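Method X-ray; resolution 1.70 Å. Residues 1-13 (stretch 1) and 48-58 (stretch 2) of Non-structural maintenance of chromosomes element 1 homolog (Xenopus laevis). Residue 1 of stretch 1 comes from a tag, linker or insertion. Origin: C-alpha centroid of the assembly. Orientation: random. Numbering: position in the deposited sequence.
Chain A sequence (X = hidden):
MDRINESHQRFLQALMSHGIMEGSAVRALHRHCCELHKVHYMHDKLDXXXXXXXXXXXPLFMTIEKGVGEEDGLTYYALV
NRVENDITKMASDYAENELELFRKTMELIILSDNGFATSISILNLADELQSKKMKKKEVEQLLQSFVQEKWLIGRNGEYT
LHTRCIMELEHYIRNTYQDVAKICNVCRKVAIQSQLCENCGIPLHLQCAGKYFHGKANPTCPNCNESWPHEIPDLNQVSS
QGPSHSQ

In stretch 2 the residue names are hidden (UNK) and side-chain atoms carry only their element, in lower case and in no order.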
# COMPACT_ATOMS: atom_id res chain seq x y z
N MET A 1 24.43 -12.28 8.84
CA MET A 1 24.74 -11.47 10.01
C MET A 1 25.30 -10.11 9.62
O MET A 1 25.98 -9.45 10.41
CB MET A 1 25.73 -12.21 10.92
CG MET A 1 25.29 -13.61 11.29
SD MET A 1 23.53 -13.70 11.70
CE MET A 1 23.45 -12.71 13.20
N ASP A 2 25.01 -9.69 8.39
CA ASP A 2 25.22 -8.29 8.03
C ASP A 2 24.40 -7.39 8.93
O ASP A 2 23.30 -7.75 9.37
CB ASP A 2 24.81 -8.03 6.57
CG ASP A 2 25.76 -8.63 5.56
OD1 ASP A 2 26.75 -9.27 5.97
OD2 ASP A 2 25.49 -8.47 4.35
N ARG A 3 24.93 -6.21 9.20
CA ARG A 3 24.11 -5.14 9.74
C ARG A 3 23.07 -4.76 8.70
O ARG A 3 23.36 -4.67 7.50
CB ARG A 3 24.97 -3.93 10.09
CG ARG A 3 24.42 -3.05 11.19
CD ARG A 3 25.49 -2.84 12.25
NE ARG A 3 26.80 -2.62 11.63
CZ ARG A 3 27.96 -2.98 12.18
NH1 ARG A 3 27.97 -3.59 13.36
NH2 ARG A 3 29.10 -2.73 11.55
N ILE A 4 21.83 -4.56 9.16
CA ILE A 4 20.80 -4.08 8.26
C ILE A 4 21.19 -2.69 7.77
O ILE A 4 21.64 -1.84 8.55
CB ILE A 4 19.43 -4.13 8.98
CG1 ILE A 4 18.28 -3.95 8.00
CG2 ILE A 4 19.35 -3.09 10.11
CD1 ILE A 4 16.93 -4.26 8.64
N ASN A 5 21.09 -2.47 6.46
CA ASN A 5 21.50 -1.19 5.89
C ASN A 5 20.45 -0.74 4.89
O ASN A 5 19.39 -1.35 4.74
CB ASN A 5 22.91 -1.29 5.29
CG ASN A 5 23.02 -2.32 4.18
OD1 ASN A 5 22.24 -2.31 3.22
ND2 ASN A 5 23.98 -3.23 4.32
N GLU A 6 20.77 0.35 4.18
CA GLU A 6 19.80 0.98 3.29
C GLU A 6 19.40 0.07 2.12
O GLU A 6 18.30 0.22 1.58
CB GLU A 6 20.35 2.31 2.79
CG GLU A 6 20.25 3.39 3.85
CD GLU A 6 21.17 4.56 3.62
OE1 GLU A 6 22.00 4.84 4.52
OE2 GLU A 6 21.08 5.21 2.56
N SER A 7 20.26 -0.86 1.70
CA SER A 7 19.84 -1.80 0.66
C SER A 7 18.67 -2.66 1.14
O SER A 7 17.69 -2.85 0.41
CB SER A 7 21.02 -2.67 0.20
OG SER A 7 21.43 -3.56 1.22
N HIS A 8 18.75 -3.18 2.37
CA HIS A 8 17.63 -3.92 2.95
C HIS A 8 16.39 -3.04 3.09
O HIS A 8 15.27 -3.50 2.85
CB HIS A 8 17.99 -4.47 4.33
CG HIS A 8 19.22 -5.33 4.34
ND1 HIS A 8 20.46 -4.83 4.69
CD2 HIS A 8 19.39 -6.65 4.09
CE1 HIS A 8 21.35 -5.81 4.63
NE2 HIS A 8 20.73 -6.92 4.27
N GLN A 9 16.58 -1.80 3.53
CA GLN A 9 15.43 -0.91 3.71
C GLN A 9 14.75 -0.65 2.38
O GLN A 9 13.51 -0.65 2.29
CB GLN A 9 15.87 0.40 4.36
CG GLN A 9 16.52 0.23 5.74
CD GLN A 9 17.23 1.47 6.21
OE1 GLN A 9 17.28 2.48 5.50
NE2 GLN A 9 17.81 1.41 7.42
N ARG A 10 15.55 -0.44 1.32
CA ARG A 10 14.98 -0.16 0.01
C ARG A 10 14.20 -1.36 -0.50
O ARG A 10 13.10 -1.22 -1.04
CB ARG A 10 16.10 0.22 -0.97
CG ARG A 10 15.60 0.57 -2.34
CD ARG A 10 15.04 1.98 -2.35
NE ARG A 10 16.09 3.00 -2.42
CZ ARG A 10 15.85 4.29 -2.64
NH1 ARG A 10 16.85 5.16 -2.69
NH2 ARG A 10 14.60 4.70 -2.80
N PHE A 11 14.75 -2.56 -0.29
CA PHE A 11 14.06 -3.79 -0.65
C PHE A 11 12.74 -3.92 0.11
O PHE A 11 11.71 -4.27 -0.47
CB PHE A 11 14.99 -4.97 -0.37
CG PHE A 11 14.43 -6.32 -0.74
CD1 PHE A 11 13.55 -6.98 0.10
CD2 PHE A 11 14.84 -6.95 -1.90
CE1 PHE A 11 13.06 -8.24 -0.23
CE2 PHE A 11 14.37 -8.21 -2.23
CZ PHE A 11 13.47 -8.85 -1.40
N LEU A 12 12.77 -3.66 1.42
CA LEU A 12 11.57 -3.81 2.24
C LEU A 12 10.50 -2.79 1.82
O LEU A 12 9.31 -3.14 1.73
CB LEU A 12 11.94 -3.66 3.72
CG LEU A 12 10.78 -3.70 4.72
CD1 LEU A 12 9.95 -4.99 4.54
CD2 LEU A 12 11.32 -3.57 6.16
N GLN A 13 10.91 -1.55 1.53
CA GLN A 13 9.95 -0.56 1.07
C GLN A 13 9.27 -1.00 -0.22
O GLN A 13 8.04 -0.88 -0.36
CB GLN A 13 10.63 0.79 0.87
CG GLN A 13 11.07 1.43 2.18
CD GLN A 13 11.48 2.87 1.99
OE1 GLN A 13 11.26 3.45 0.92
NE2 GLN A 13 12.08 3.47 3.03
N UNK A 48 20.53 -14.86 2.78
CA UNK A 48 21.06 -14.09 3.90
C UNK A 48 20.45 -12.69 3.93
O UNK A 48 20.16 -12.16 5.01
o UNK A 48 22.61 -16.27 4.51
o UNK A 48 24.53 -15.34 4.00
c UNK A 48 23.29 -15.30 4.12
c UNK A 48 22.58 -13.99 3.78
N UNK A 49 20.27 -12.09 2.75
CA UNK A 49 19.71 -10.74 2.66
C UNK A 49 18.29 -10.70 3.22
O UNK A 49 17.97 -9.87 4.08
c UNK A 49 19.27 -8.88 0.95
c UNK A 49 19.72 -6.52 0.79
c UNK A 49 19.75 -10.30 1.19
c UNK A 49 17.96 -8.64 0.56
c UNK A 49 20.15 -7.81 1.04
c UNK A 49 18.41 -6.29 0.43
c UNK A 49 17.53 -7.34 0.31
N UNK A 50 17.44 -11.62 2.75
CA UNK A 50 16.09 -11.71 3.28
C UNK A 50 16.13 -12.09 4.75
O UNK A 50 15.33 -11.59 5.56
c UNK A 50 13.92 -13.04 3.11
c UNK A 50 14.99 -12.13 1.05
c UNK A 50 15.25 -12.70 2.44
N UNK A 51 17.08 -12.95 5.13
CA UNK A 51 17.20 -13.35 6.52
C UNK A 51 17.53 -12.20 7.46
O UNK A 51 17.06 -12.17 8.61
N UNK A 52 18.34 -11.25 7.01
CA UNK A 52 18.61 -10.07 7.82
C UNK A 52 17.31 -9.35 8.12
O UNK A 52 17.01 -9.02 9.27
c UNK A 52 19.62 -9.14 7.12
c UNK A 52 21.00 -9.79 7.07
c UNK A 52 19.67 -7.80 7.84
N UNK A 53 16.52 -9.10 7.08
CA UNK A 53 15.25 -8.42 7.26
C UNK A 53 14.35 -9.20 8.21
O UNK A 53 13.78 -8.63 9.15
c UNK A 53 15.15 -7.04 5.10
c UNK A 53 14.58 -8.22 5.90
c UNK A 53 14.77 -7.12 3.63
c UNK A 53 14.68 -5.72 5.72
N UNK A 54 14.24 -10.51 8.02
CA UNK A 54 13.30 -11.27 8.83
C UNK A 54 13.69 -11.31 10.29
O UNK A 54 12.81 -11.40 11.16
c UNK A 54 12.21 -12.75 7.10
c UNK A 54 13.15 -12.69 8.28
o UNK A 54 11.42 -11.83 6.88
n UNK A 54 12.27 -13.83 6.33
N UNK A 55 14.99 -11.27 10.59
CA UNK A 55 15.40 -11.22 11.99
C UNK A 55 14.90 -9.95 12.66
O UNK A 55 14.40 -9.99 13.79
n UNK A 55 19.27 -13.84 11.81
c UNK A 55 17.49 -11.11 13.48
c UNK A 55 16.93 -11.31 12.08
c UNK A 55 18.89 -11.73 13.64
c UNK A 55 19.84 -12.67 11.56
n UNK A 55 20.56 -12.51 10.45
n UNK A 55 19.68 -11.65 12.41
N UNK A 56 15.01 -8.82 11.97
CA UNK A 56 14.54 -7.55 12.52
C UNK A 56 13.02 -7.42 12.46
O UNK A 56 12.44 -6.70 13.29
c UNK A 56 15.20 -6.38 11.78
c UNK A 56 17.74 -6.92 11.55
c UNK A 56 16.68 -6.25 12.05
n UNK A 56 17.19 -5.31 12.92
c UNK A 56 18.51 -5.41 12.95
n UNK A 56 18.87 -6.38 12.12
N UNK A 57 12.36 -8.08 11.50
CA UNK A 57 10.91 -7.98 11.41
C UNK A 57 10.19 -8.89 12.40
O UNK A 57 9.03 -8.62 12.74
c UNK A 57 10.52 -7.93 7.52
c UNK A 57 10.06 -5.96 9.05
c UNK A 57 10.43 -8.30 9.99
c UNK A 57 10.80 -7.31 8.88
N UNK A 58 10.87 -9.93 12.90
CA UNK A 58 10.19 -10.93 13.73
C UNK A 58 9.49 -10.35 14.95
O UNK A 58 8.33 -10.71 15.19
c UNK A 58 11.18 -12.04 14.11
c UNK A 58 10.67 -12.97 15.21
o UNK A 58 12.22 -12.22 16.89
c UNK A 58 11.04 -12.46 16.60
n UNK A 58 10.05 -12.28 17.46
O HOH W 1 21.50 -7.19 11.35

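Position 48 carries two carbons, the second holding two oxygens. This is a carboxylate that stays clear of stretch 1, Asp-48.

Position 49 has one carbon and then a ring of six carbons. The ring lies against the imidazole of His-8 and meets the ring of Phe-11. With no oxygen on the ring, it is Phe-49. CE1 of Phe-49 is 3.3 Å from CD2 of His-8, in an offset stack with planes at 19°. CE2 of Phe-49 is 3.4 Å from CG of Phe-11, and here its edge meets the face of Phe-11.

Position 50 has three carbons, one carrying the other two. It reaches the tip of the Phe-11 ring. This is Val-50, with CG2 4.4 Å from Phe-11 CZ.

Position 51 has no side-chain atoms. It is Gly-51 and makes no contact.

Position 52 again has one carbon carrying two, and it points toward stretch 1, against Asp-2, Ile-4 and His-8. It is Val-52. Its CG1 lies over the His-8 face opposite the one that Phe-49 covers, and is 3.9 Å from CB of Ile-4.

Position 53 has four carbons, forked at the second. The fork sits among Ile-4, His-8, Phe-11 and Leu-12. It is Leu-53, with CD1 3.7 Å from Phe-11 CD1 and CD2 4.0 Å from Ile-4 CD1.

Position 54 has two carbons, the second with one oxygen and one nitrogen. It is an amide, Asn-54, out of reach of stretch 1 and bonded elsewhere in the structure.

Position 55 has three carbons, a nitrogen, and a carbon with two more nitrogens. Its flat end lies against SD of Met-1, a tag residue. This guanidinium marks Arg-55, with SD of Met-1 over its face and 3.4 Å from NH1 of Arg-55.

Position 56 has one carbon, then a five-membered ring of three carbons and two nitrogens. CG2 of Ile-4 sits over the ring face, 4.0 Å from its centroid. It is His-56. A water joins His-56 NE2 (2.9 Å from the water O) to Asp-2 O (2.7 Å from the water O).

Position 57 has four carbons, forked at the second, near Leu-12. It is Leu-57, with CD2 4.0 Å from Leu-12 CD2.

Position 58 has three carbons, the third with one oxygen and one nitrogen. It is Gln-58, far from stretch 1.

The helices cross at 79°, and no direct hydrogen bond links the stretches. Apolar and aromatic packing dominates. His-8 is held between Phe-49 and Val-52, while its ND1 accepts from Asn-5 N (3.0 Å).

Stretch 2 48-58: DFVGVLNRHLQ
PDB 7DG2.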